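Local coordinates for protein acyl-CoA dehydrogenase (Geobacillus kaustophilus, PDB 2PG0) that probably catalyses the FAD-dependent dehydrogenation of acyl thioesters, placing a double bond at the alpha-beta position of the acyl chain, at residues Q247-V252 against E373-I378; A295-L300 against K326-E331; I318-S323 against A380-L385. All coordinates share one frame; numbering follows the deposited sequence.

Interaction 1 of 3, residues Q247-V252 against E373-I378. With FAD (flavin-adenine dinucleotide), chain C.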
loop_
_atom_site.group_PDB
_atom_site.type_symbol
_atom_site.label_atom_id
_atom_site.label_comp_id
_atom_site.label_asym_id
_atom_site.label_seq_id
_atom_site.Cartn_x
_atom_site.Cartn_y
_atom_site.Cartn_z
ATOM N N GLN A 247 -21.655 15.832 -12.821
ATOM C CA GLN A 247 -21.822 14.876 -13.922
ATOM C C GLN A 247 -20.490 14.544 -14.606
ATOM O O GLN A 247 -20.240 13.382 -14.932
ATOM C CB GLN A 247 -22.879 15.349 -14.935
ATOM C CG GLN A 247 -23.131 14.345 -16.072
ATOM C CD GLN A 247 -24.543 14.410 -16.629
ATOM O OE1 GLN A 247 -25.528 14.328 -15.888
ATOM N NE2 GLN A 247 -24.650 14.538 -17.946
ATOM N N GLU A 248 -19.644 15.556 -14.818
ATOM C CA GLU A 248 -18.325 15.350 -15.444
ATOM C C GLU A 248 -17.488 14.300 -14.688
ATOM O O GLU A 248 -16.973 13.345 -15.287
ATOM C CB GLU A 248 -17.547 16.672 -15.571
ATOM C CG GLU A 248 -16.179 16.517 -16.270
ATOM C CD GLU A 248 -15.481 17.844 -16.591
ATOM O OE1 GLU A 248 -16.166 18.872 -16.803
ATOM O OE2 GLU A 248 -14.229 17.852 -16.650
ATOM N N ARG A 249 -17.369 14.484 -13.377
ATOM C CA ARG A 249 -16.626 13.552 -12.532
ATOM C C ARG A 249 -17.246 12.152 -12.517
ATOM O O ARG A 249 -16.524 11.149 -12.478
ATOM C CB ARG A 249 -16.449 14.129 -11.123
ATOM C CG ARG A 249 -15.444 15.275 -11.130
ATOM C CD ARG A 249 -15.620 16.268 -9.999
ATOM N NE ARG A 249 -14.715 17.398 -10.211
ATOM C CZ ARG A 249 -14.764 18.557 -9.552
ATOM N NH1 ARG A 249 -15.690 18.768 -8.626
ATOM N NH2 ARG A 249 -13.879 19.512 -9.832
ATOM N N LEU A 250 -18.576 12.092 -12.574
ATOM C CA LEU A 250 -19.281 10.812 -12.641
ATOM C C LEU A 250 -18.950 10.066 -13.934
ATOM O O LEU A 250 -18.762 8.846 -13.921
ATOM C CB LEU A 250 -20.800 11.001 -12.488
ATOM C CG LEU A 250 -21.673 9.732 -12.426
ATOM C CD1 LEU A 250 -21.158 8.726 -11.374
ATOM C CD2 LEU A 250 -23.135 10.090 -12.167
ATOM N N VAL A 251 -18.888 10.801 -15.041
ATOM C CA VAL A 251 -18.561 10.211 -16.343
ATOM C C VAL A 251 -17.153 9.612 -16.332
ATOM O O VAL A 251 -16.943 8.484 -16.785
ATOM C CB VAL A 251 -18.750 11.252 -17.485
ATOM C CG1 VAL A 251 -18.135 10.768 -18.786
ATOM C CG2 VAL A 251 -20.248 11.552 -17.671
ATOM N N VAL A 252 -16.197 10.355 -15.781
ATOM C CA VAL A 252 -14.835 9.842 -15.616
ATOM C C VAL A 252 -14.797 8.588 -14.736
ATOM O O VAL A 252 -14.127 7.620 -15.082
ATOM C CB VAL A 252 -13.882 10.935 -15.080
ATOM C CG1 VAL A 252 -12.536 10.342 -14.664
ATOM C CG2 VAL A 252 -13.699 12.015 -16.149
ATOM N N GLU A 373 -5.999 14.896 -6.142
ATOM C CA GLU A 373 -5.677 15.784 -5.015
ATOM C C GLU A 373 -6.805 16.795 -4.817
ATOM O O GLU A 373 -7.178 17.099 -3.677
ATOM C CB GLU A 373 -4.349 16.514 -5.234
ATOM C CG GLU A 373 -3.108 15.613 -5.209
ATOM C CD GLU A 373 -2.931 14.741 -6.456
ATOM O OE1 GLU A 373 -3.393 15.112 -7.569
ATOM O OE2 GLU A 373 -2.315 13.660 -6.309
ATOM N N MET A 374 -7.357 17.309 -5.919
ATOM C CA MET A 374 -8.520 18.197 -5.812
ATOM C C MET A 374 -9.763 17.462 -5.289
ATOM O O MET A 374 -10.551 18.032 -4.539
ATOM C CB MET A 374 -8.810 18.915 -7.143
ATOM C CG MET A 374 -7.742 19.934 -7.561
ATOM S SD MET A 374 -7.469 21.295 -6.383
ATOM C CE MET A 374 -6.115 20.672 -5.387
ATOM N N MET A 375 -9.933 16.195 -5.672
ATOM C CA MET A 375 -11.054 15.386 -5.161
ATOM C C MET A 375 -10.955 15.229 -3.638
ATOM O O MET A 375 -11.953 15.382 -2.929
ATOM C CB MET A 375 -11.128 14.007 -5.830
ATOM C CG MET A 375 -11.369 13.998 -7.355
ATOM S SD MET A 375 -12.823 14.933 -7.935
ATOM C CE MET A 375 -11.995 16.438 -8.453
ATOM N N LYS A 376 -9.752 14.946 -3.139
ATOM C CA LYS A 376 -9.547 14.831 -1.690
ATOM C C LYS A 376 -9.754 16.175 -0.967
ATOM O O LYS A 376 -10.267 16.212 0.154
ATOM C CB LYS A 376 -8.181 14.219 -1.396
ATOM C CG LYS A 376 -8.076 12.766 -1.867
ATOM C CD LYS A 376 -6.679 12.201 -1.674
ATOM C CE LYS A 376 -6.540 10.856 -2.384
ATOM N NZ LYS A 376 -5.149 10.331 -2.276
ATOM N N THR A 377 -9.379 17.267 -1.627
ATOM C CA THR A 377 -9.605 18.622 -1.108
ATOM C C THR A 377 -11.107 18.872 -0.929
ATOM O O THR A 377 -11.541 19.352 0.119
ATOM C CB THR A 377 -8.976 19.690 -2.030
ATOM O OG1 THR A 377 -7.552 19.521 -2.056
ATOM C CG2 THR A 377 -9.303 21.109 -1.551
ATOM N N ILE A 378 -11.884 18.523 -1.954
ATOM C CA ILE A 378 -13.338 18.688 -1.938
ATOM C C ILE A 378 -13.955 17.842 -0.830
ATOM O O ILE A 378 -14.811 18.323 -0.075
ATOM C CB ILE A 378 -13.963 18.368 -3.335
ATOM C CG1 ILE A 378 -13.563 19.446 -4.348
ATOM C CG2 ILE A 378 -15.492 18.245 -3.251
ATOM C CD1 ILE A 378 -13.742 19.027 -5.802
HETATM P PA FAD C . -1.712 21.643 -11.892
HETATM O O1A FAD C . -0.589 22.574 -12.240
HETATM O O2A FAD C . -2.985 22.353 -11.503
HETATM O O5B FAD C . -1.236 20.652 -10.707
HETATM C C5B FAD C . -0.035 19.906 -10.832
HETATM C C4B FAD C . 0.044 18.930 -9.658
HETATM O O4B FAD C . 0.024 19.670 -8.446
HETATM C C3B FAD C . -1.170 18.003 -9.633
HETATM O O3B FAD C . -0.802 16.711 -9.198
HETATM C C2B FAD C . -2.064 18.619 -8.584
HETATM O O2B FAD C . -2.958 17.693 -7.994
HETATM C C1B FAD C . -1.023 19.186 -7.618
HETATM N N9A FAD C . -1.624 20.233 -6.773
HETATM C C8A FAD C . -2.069 21.473 -7.166
HETATM N N7A FAD C . -2.571 22.107 -6.083
HETATM C C5A FAD C . -2.454 21.291 -5.012
HETATM C C6A FAD C . -2.804 21.441 -3.675
HETATM N N6A FAD C . -3.487 22.520 -3.280
HETATM N N1A FAD C . -2.562 20.407 -2.793
HETATM C C2A FAD C . -1.970 19.232 -3.221
HETATM N N3A FAD C . -1.610 19.090 -4.550
HETATM C C4A FAD C . -1.858 20.105 -5.431
HETATM N N1 FAD C . -9.065 20.785 -19.518
HETATM C C2 FAD C . -10.192 21.402 -20.031
HETATM O O2 FAD C . -10.549 22.493 -19.579
HETATM N N3 FAD C . -10.907 20.803 -21.059
HETATM C C4 FAD C . -10.495 19.590 -21.574
HETATM O O4 FAD C . -11.129 19.072 -22.496
HETATM C C4X FAD C . -9.363 18.960 -21.046
HETATM N N5 FAD C . -8.940 17.740 -21.551
HETATM C C5X FAD C . -7.805 17.125 -21.055
HETATM C C6 FAD C . -7.396 15.915 -21.601
HETATM C C7 FAD C . -6.259 15.282 -21.106
HETATM C C7M FAD C . -5.866 13.969 -21.721
HETATM C C8 FAD C . -5.527 15.875 -20.059
HETATM C C8M FAD C . -4.291 15.251 -19.475
HETATM C C9 FAD C . -5.936 17.089 -19.523
HETATM C C9A FAD C . -7.083 17.724 -20.012
HETATM N N10 FAD C . -7.517 18.940 -19.479
HETATM C C10 FAD C . -8.642 19.565 -20.010
HETATM C "C1'" FAD C . -6.821 19.585 -18.299
HETATM C "C2'" FAD C . -6.926 18.849 -16.952
HETATM O "O2'" FAD C . -8.183 18.998 -16.326
HETATM C "C3'" FAD C . -5.832 19.415 -16.052
HETATM O "O3'" FAD C . -4.617 18.843 -16.487
HETATM C "C4'" FAD C . -6.034 19.152 -14.552
HETATM O "O4'" FAD C . -7.139 19.868 -14.032
HETATM C "C5'" FAD C . -4.791 19.510 -13.735
HETATM O "O5'" FAD C . -4.347 20.821 -14.034
HETATM P P FAD C . -2.807 21.049 -14.431
HETATM O O1P FAD C . -2.408 20.111 -15.542
HETATM O O2P FAD C . -2.585 22.489 -14.800
HETATM O O3P FAD C . -1.960 20.628 -13.119
#
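R249 reaches from helix 237-273 to helix 372-382, meeting M375 and I378 with an aliphatic stem and a flat charged end. Its CB already points toward the partner helix. CG passes 4.1 Å from M375 SD, and CD comes closer to the same sulfur, at 3.7 Å. The chain stays extended from CG to NE, which brings one face of the guanidinium to the end of M375: NE lies 3.4 Å from M375 CE. That methyl stands 3.3 Å above the guanidinium plane, offset toward its rim, because M375 is bent at chi2 (-54°) and again at chi3. At the tip, NH1 meets I378 CD1 obliquely, at 3.4 Å.

The polar partner of NE is A369 O, in the loop ahead of helix 372-382. Earlier in the same helix, E373 OE1 accepts a hydrogen bond of 2.7 Å from FAD O2B, and M374 CE packs on the adenine at C5A. No hydrogen bond joins the two segments. The charge of R249 is therefore packed against sulfur and methyl groups on this side, while its NE-H is satisfied by a backbone carbonyl.

Interaction 2 of 3, residues A295-L300 against K326-E331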
loop_
_atom_site.group_PDB
_atom_site.type_symbol
_atom_site.label_atom_id
_atom_site.label_comp_id
_atom_site.label_asym_id
_atom_site.label_seq_id
_atom_site.Cartn_x
_atom_site.Cartn_y
_atom_site.Cartn_z
ATOM N N ALA A 295 -10.605 -8.471 -8.291
ATOM C CA ALA A 295 -12.048 -8.725 -8.400
ATOM C C ALA A 295 -12.832 -8.032 -7.283
ATOM O O ALA A 295 -13.895 -7.461 -7.526
ATOM C CB ALA A 295 -12.324 -10.232 -8.377
ATOM N N THR A 296 -12.293 -8.093 -6.062
ATOM C CA THR A 296 -12.915 -7.466 -4.889
ATOM C C THR A 296 -13.003 -5.947 -5.061
ATOM O O THR A 296 -14.067 -5.346 -4.889
ATOM C CB THR A 296 -12.137 -7.818 -3.590
ATOM O OG1 THR A 296 -12.143 -9.238 -3.405
ATOM C CG2 THR A 296 -12.773 -7.160 -2.366
ATOM N N GLU A 297 -11.881 -5.326 -5.402
ATOM C CA GLU A 297 -11.853 -3.877 -5.562
ATOM C C GLU A 297 -12.751 -3.436 -6.723
ATOM O O GLU A 297 -13.441 -2.414 -6.631
ATOM C CB GLU A 297 -10.415 -3.379 -5.704
ATOM C CG GLU A 297 -9.569 -3.572 -4.423
ATOM C CD GLU A 297 -8.255 -2.786 -4.449
ATOM O OE1 GLU A 297 -8.012 -2.036 -5.411
ATOM O OE2 GLU A 297 -7.452 -2.929 -3.501
ATOM N N ILE A 298 -12.759 -4.208 -7.806
ATOM C CA ILE A 298 -13.657 -3.910 -8.934
ATOM C C ILE A 298 -15.134 -3.963 -8.496
ATOM O O ILE A 298 -15.930 -3.083 -8.859
ATOM C CB ILE A 298 -13.357 -4.823 -10.151
ATOM C CG1 ILE A 298 -12.023 -4.399 -10.787
ATOM C CG2 ILE A 298 -14.540 -4.807 -11.171
ATOM C CD1 ILE A 298 -11.344 -5.453 -11.656
ATOM N N ALA A 299 -15.474 -4.964 -7.684
ATOM C CA ALA A 299 -16.833 -5.133 -7.159
ATOM C C ALA A 299 -17.229 -3.934 -6.291
ATOM O O ALA A 299 -18.350 -3.420 -6.389
ATOM C CB ALA A 299 -16.924 -6.438 -6.362
ATOM N N LEU A 300 -16.304 -3.486 -5.444
ATOM C CA LEU A 300 -16.517 -2.288 -4.634
ATOM C C LEU A 300 -16.796 -1.042 -5.474
ATOM O O LEU A 300 -17.740 -0.302 -5.195
ATOM C CB LEU A 300 -15.312 -2.029 -3.729
ATOM C CG LEU A 300 -15.090 -2.982 -2.560
ATOM C CD1 LEU A 300 -13.704 -2.730 -2.026
ATOM C CD2 LEU A 300 -16.137 -2.810 -1.444
ATOM N N LYS A 326 -14.696 9.304 -8.196
ATOM C CA LYS A 326 -13.688 9.720 -9.172
ATOM C C LYS A 326 -12.256 9.372 -8.749
ATOM O O LYS A 326 -11.536 8.739 -9.509
ATOM C CB LYS A 326 -13.821 11.214 -9.478
ATOM C CG LYS A 326 -13.122 11.669 -10.766
ATOM C CD LYS A 326 -11.633 11.916 -10.513
ATOM C CE LYS A 326 -10.945 12.483 -11.727
ATOM N NZ LYS A 326 -9.485 12.610 -11.541
ATOM N N TRP A 327 -11.833 9.789 -7.556
ATOM C CA TRP A 327 -10.447 9.546 -7.173
ATOM C C TRP A 327 -10.177 8.072 -6.888
ATOM O O TRP A 327 -9.177 7.525 -7.353
ATOM C CB TRP A 327 -9.966 10.477 -6.034
ATOM C CG TRP A 327 -10.195 9.986 -4.625
ATOM C CD1 TRP A 327 -11.193 10.368 -3.778
ATOM C CD2 TRP A 327 -9.392 9.040 -3.899
ATOM N NE1 TRP A 327 -11.074 9.710 -2.573
ATOM C CE2 TRP A 327 -9.977 8.887 -2.622
ATOM C CE3 TRP A 327 -8.246 8.299 -4.211
ATOM C CZ2 TRP A 327 -9.452 8.026 -1.653
ATOM C CZ3 TRP A 327 -7.716 7.439 -3.245
ATOM C CH2 TRP A 327 -8.326 7.310 -1.982
ATOM N N TRP A 328 -11.069 7.425 -6.147
ATOM C CA TRP A 328 -10.807 6.055 -5.720
ATOM C C TRP A 328 -10.827 5.066 -6.886
ATOM O O TRP A 328 -9.958 4.204 -6.971
ATOM C CB TRP A 328 -11.765 5.613 -4.613
ATOM C CG TRP A 328 -11.312 4.337 -3.980
ATOM C CD1 TRP A 328 -10.476 4.204 -2.898
ATOM C CD2 TRP A 328 -11.645 3.007 -4.398
ATOM N NE1 TRP A 328 -10.283 2.873 -2.616
ATOM C CE2 TRP A 328 -10.987 2.116 -3.518
ATOM C CE3 TRP A 328 -12.454 2.481 -5.418
ATOM C CZ2 TRP A 328 -11.107 0.727 -3.631
ATOM C CZ3 TRP A 328 -12.575 1.102 -5.531
ATOM C CH2 TRP A 328 -11.904 0.239 -4.641
ATOM N N ILE A 329 -11.801 5.214 -7.780
ATOM C CA ILE A 329 -11.921 4.314 -8.936
ATOM C C ILE A 329 -10.766 4.515 -9.929
ATOM O O ILE A 329 -10.236 3.544 -10.475
ATOM C CB ILE A 329 -13.310 4.392 -9.624
ATOM C CG1 ILE A 329 -14.396 3.868 -8.675
ATOM C CG2 ILE A 329 -13.331 3.540 -10.898
ATOM C CD1 ILE A 329 -15.842 4.136 -9.141
ATOM N N THR A 330 -10.370 5.763 -10.159
ATOM C CA THR A 330 -9.233 6.010 -11.053
ATOM C C THR A 330 -7.931 5.419 -10.490
ATOM O O THR A 330 -7.179 4.776 -11.225
ATOM C CB THR A 330 -9.079 7.493 -11.471
ATOM O OG1 THR A 330 -8.903 8.330 -10.313
ATOM C CG2 THR A 330 -10.285 7.957 -12.302
ATOM N N GLU A 331 -7.672 5.612 -9.192
ATOM C CA GLU A 331 -6.496 4.988 -8.561
ATOM C C GLU A 331 -6.576 3.464 -8.616
ATOM O O GLU A 331 -5.575 2.805 -8.878
ATOM C CB GLU A 331 -6.292 5.453 -7.116
ATOM C CG GLU A 331 -5.893 6.920 -6.966
ATOM C CD GLU A 331 -4.620 7.322 -7.736
ATOM O OE1 GLU A 331 -3.750 6.469 -8.011
ATOM O OE2 GLU A 331 -4.490 8.522 -8.050
#
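W328 lays the benzo end of its indole against the backbone and side-chain bases of E297 and L300. The contact joins helices 285-313 and 319-343, consecutive and antiparallel, a helical hairpin in the C-terminal helical domain of the acyl-CoA dehydrogenase fold. The indole gets there because CG is anti to the backbone N (chi1 -168°) and the ring is turned upright on its stem (chi2 90°), so a residue whose CB does not itself point at the other helix still delivers its far edge there.

The approach is edge-on. E297 O lies in the ring plane, 3.7 Å from W328 CH2, so the carbonyl oxygen meets the polarised C-H rim instead of the pi face. E297 CB follows at 4.1 Å from CH2. L300 CB comes to the same carbon at 4.2 Å, from an oblique direction, and adds an apolar side-chain contact. Beyond its CB, E297 runs on extended, and its OE1 forms a salt bridge with R335, whose side chain also packs on W328.

The pair sits at a subunit interface. L300 packs on W328 of the second subunit while W328 packs on L300 of that subunit; the exchange is reciprocal, as is the hydrogen bond between T296 OG1 and W327 NE1 across the same boundary. L300 and W328 thus serve both the contact within the chain and the one between subunits.

Within 326-331 the two neighbouring tryptophans are also fitted together. W328 CB is placed over the centre of the W327 ring, 4.1 Å above its plane, and E331 CG lies in that plane at the ring edge.

Interaction 3 of 3, residues I318-S323 against A380-L385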
loop_
_atom_site.group_PDB
_atom_site.type_symbol
_atom_site.label_atom_id
_atom_site.label_comp_id
_atom_site.label_asym_id
_atom_site.label_seq_id
_atom_site.Cartn_x
_atom_site.Cartn_y
_atom_site.Cartn_z
ATOM N N ILE A 318 -24.874 15.180 -4.848
ATOM C CA ILE A 318 -23.895 14.215 -4.314
ATOM C C ILE A 318 -22.435 14.568 -4.662
ATOM O O ILE A 318 -21.666 13.741 -5.164
ATOM C CB ILE A 318 -24.246 12.759 -4.729
ATOM C CG1 ILE A 318 -24.743 12.732 -6.179
ATOM C CG2 ILE A 318 -25.304 12.176 -3.771
ATOM C CD1 ILE A 318 -24.808 11.382 -6.796
ATOM N N VAL A 319 -22.073 15.812 -4.369
ATOM C CA VAL A 319 -20.727 16.337 -4.586
ATOM C C VAL A 319 -19.652 15.458 -3.927
ATOM O O VAL A 319 -18.643 15.114 -4.556
ATOM C CB VAL A 319 -20.637 17.809 -4.071
ATOM C CG1 VAL A 319 -19.224 18.357 -4.197
ATOM C CG2 VAL A 319 -21.624 18.697 -4.839
ATOM N N THR A 320 -19.882 15.090 -2.669
ATOM C CA THR A 320 -18.922 14.266 -1.919
ATOM C C THR A 320 -18.734 12.895 -2.556
ATOM O O THR A 320 -17.609 12.461 -2.802
ATOM C CB THR A 320 -19.367 14.083 -0.456
ATOM O OG1 THR A 320 -19.487 15.372 0.160
ATOM C CG2 THR A 320 -18.353 13.244 0.321
ATOM N N GLU A 321 -19.849 12.227 -2.835
ATOM C CA GLU A 321 -19.815 10.849 -3.288
ATOM C C GLU A 321 -19.208 10.701 -4.688
ATOM O O GLU A 321 -18.510 9.725 -4.966
ATOM C CB GLU A 321 -21.216 10.224 -3.202
ATOM C CG GLU A 321 -21.747 10.077 -1.774
ATOM C CD GLU A 321 -22.371 11.348 -1.185
ATOM O OE1 GLU A 321 -22.407 12.414 -1.849
ATOM O OE2 GLU A 321 -22.825 11.279 -0.020
ATOM N N VAL A 322 -19.472 11.669 -5.563
ATOM C CA VAL A 322 -18.909 11.627 -6.912
ATOM C C VAL A 322 -17.396 11.903 -6.885
ATOM O O VAL A 322 -16.645 11.337 -7.673
ATOM C CB VAL A 322 -19.667 12.566 -7.908
ATOM C CG1 VAL A 322 -19.320 14.041 -7.691
ATOM C CG2 VAL A 322 -19.363 12.165 -9.331
ATOM N N SER A 323 -16.959 12.758 -5.960
ATOM C CA SER A 323 -15.531 13.036 -5.771
ATOM C C SER A 323 -14.802 11.805 -5.237
ATOM O O SER A 323 -13.693 11.489 -5.688
ATOM C CB SER A 323 -15.334 14.240 -4.846
ATOM O OG SER A 323 -15.922 15.402 -5.423
ATOM N N ALA A 380 -12.534 16.720 1.967
ATOM C CA ALA A 380 -12.144 17.280 3.267
ATOM C C ALA A 380 -13.007 18.500 3.615
ATOM O O ALA A 380 -13.440 18.659 4.759
ATOM C CB ALA A 380 -10.674 17.640 3.271
ATOM N N ARG A 381 -13.275 19.334 2.614
ATOM C CA ARG A 381 -14.133 20.502 2.794
ATOM C C ARG A 381 -15.535 20.078 3.231
ATOM O O ARG A 381 -16.106 20.670 4.146
ATOM C CB ARG A 381 -14.191 21.346 1.513
ATOM C CG ARG A 381 -14.883 22.688 1.704
ATOM C CD ARG A 381 -15.034 23.448 0.398
ATOM N NE ARG A 381 -15.776 24.692 0.610
ATOM C CZ ARG A 381 -17.105 24.800 0.570
ATOM N NH1 ARG A 381 -17.867 23.742 0.304
ATOM N NH2 ARG A 381 -17.676 25.981 0.785
ATOM N N GLN A 382 -16.072 19.043 2.589
ATOM C CA GLN A 382 -17.405 18.517 2.923
ATOM C C GLN A 382 -17.447 17.799 4.282
ATOM O O GLN A 382 -18.515 17.647 4.876
ATOM C CB GLN A 382 -17.907 17.584 1.814
ATOM C CG GLN A 382 -17.987 18.218 0.420
ATOM C CD GLN A 382 -19.212 19.091 0.225
ATOM O OE1 GLN A 382 -19.101 20.311 0.108
ATOM N NE2 GLN A 382 -20.389 18.468 0.188
ATOM N N LEU A 383 -16.290 17.363 4.776
ATOM C CA LEU A 383 -16.211 16.719 6.091
ATOM C C LEU A 383 -16.260 17.721 7.237
ATOM O O LEU A 383 -16.410 17.324 8.394
ATOM C CB LEU A 383 -14.933 15.877 6.223
ATOM C CG LEU A 383 -14.858 14.524 5.515
ATOM C CD1 LEU A 383 -13.420 14.015 5.575
ATOM C CD2 LEU A 383 -15.819 13.520 6.143
ATOM N N ASP A 384 -16.114 19.006 6.912
ATOM C CA ASP A 384 -16.065 20.082 7.908
ATOM C C ASP A 384 -14.915 19.888 8.909
ATOM O O ASP A 384 -15.075 19.232 9.945
ATOM C CB ASP A 384 -17.416 20.217 8.623
ATOM C CG ASP A 384 -17.432 21.342 9.642
ATOM O OD1 ASP A 384 -16.797 22.388 9.396
ATOM O OD2 ASP A 384 -18.090 21.172 10.692
ATOM N N LEU A 385 -13.760 20.469 8.588
ATOM C CA LEU A 385 -12.532 20.261 9.359
ATOM C C LEU A 385 -11.847 21.583 9.733
ATOM O O LEU A 385 -10.865 21.607 10.491
ATOM C CB LEU A 385 -11.564 19.353 8.579
ATOM C CG LEU A 385 -11.967 17.887 8.348
ATOM C CD1 LEU A 385 -11.018 17.190 7.378
ATOM C CD2 LEU A 385 -12.032 17.124 9.664
#
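T320 and Q382 are brought together by matching first torsions: OG1 of T320 and CG of Q382 each lie beside their own backbone N, anti to the carbonyl carbon. Q382 then bends at chi2 (-79°), folding its amide back so that the two side chains slide past each other in opposite directions. NE2 donates to T320 OG1 over 3.2 Å, with an N-H...O angle of 152°. The acceptor is only 8° out of the amide plane. The bend also wraps the glutamine stem round the hydroxyl, with Q382 CB 3.2 Å from T320 OG1. V319 CB closes the contact at 4.3 Å from Q382 NE2.

Here the first turn of helix 319-343, with I318 at the N-cap position, packs on the last turn of helix 372-382 in the C-terminal helical domain; the T320 and Q382 CA atoms are 6.6 Å apart. A valine in place of T320 removes OG1, which would probably leave the Q382 amide without this acceptor and free to turn at this surface.

Within 318-323, S323 OG bonds to V319 O at 2.9 Å, and S323 N reaches that oxygen from the opposite face of the carbonyl. Beyond Q382 the chain takes a positive phi at D384 and ends at L385, whose O is held by R280 and S282 of the second subunit.

Interactions 1 and 3 both use helix 372-382, and their centres are about 10 Å apart; I378 CG2 touches S323 OG at 3.6 Å. Interaction 2 shares helix 319-343 with interaction 3, but their centres are about 18 Å apart and the two meet only by adjoining in sequence. Interactions 1 and 2, about 14 Å apart at their centres, touch directly: K376 CE lies 3.6 Å from W327 CE3, and M375 CB 3.7 Å from W327 CB. Interaction 1 contains FAD-pocket residues, E373 and M374, whereas the other two lie away from the FAD site. All three touch the second subunit; helix 372-382 thus carries pocket residues and also packs against that subunit.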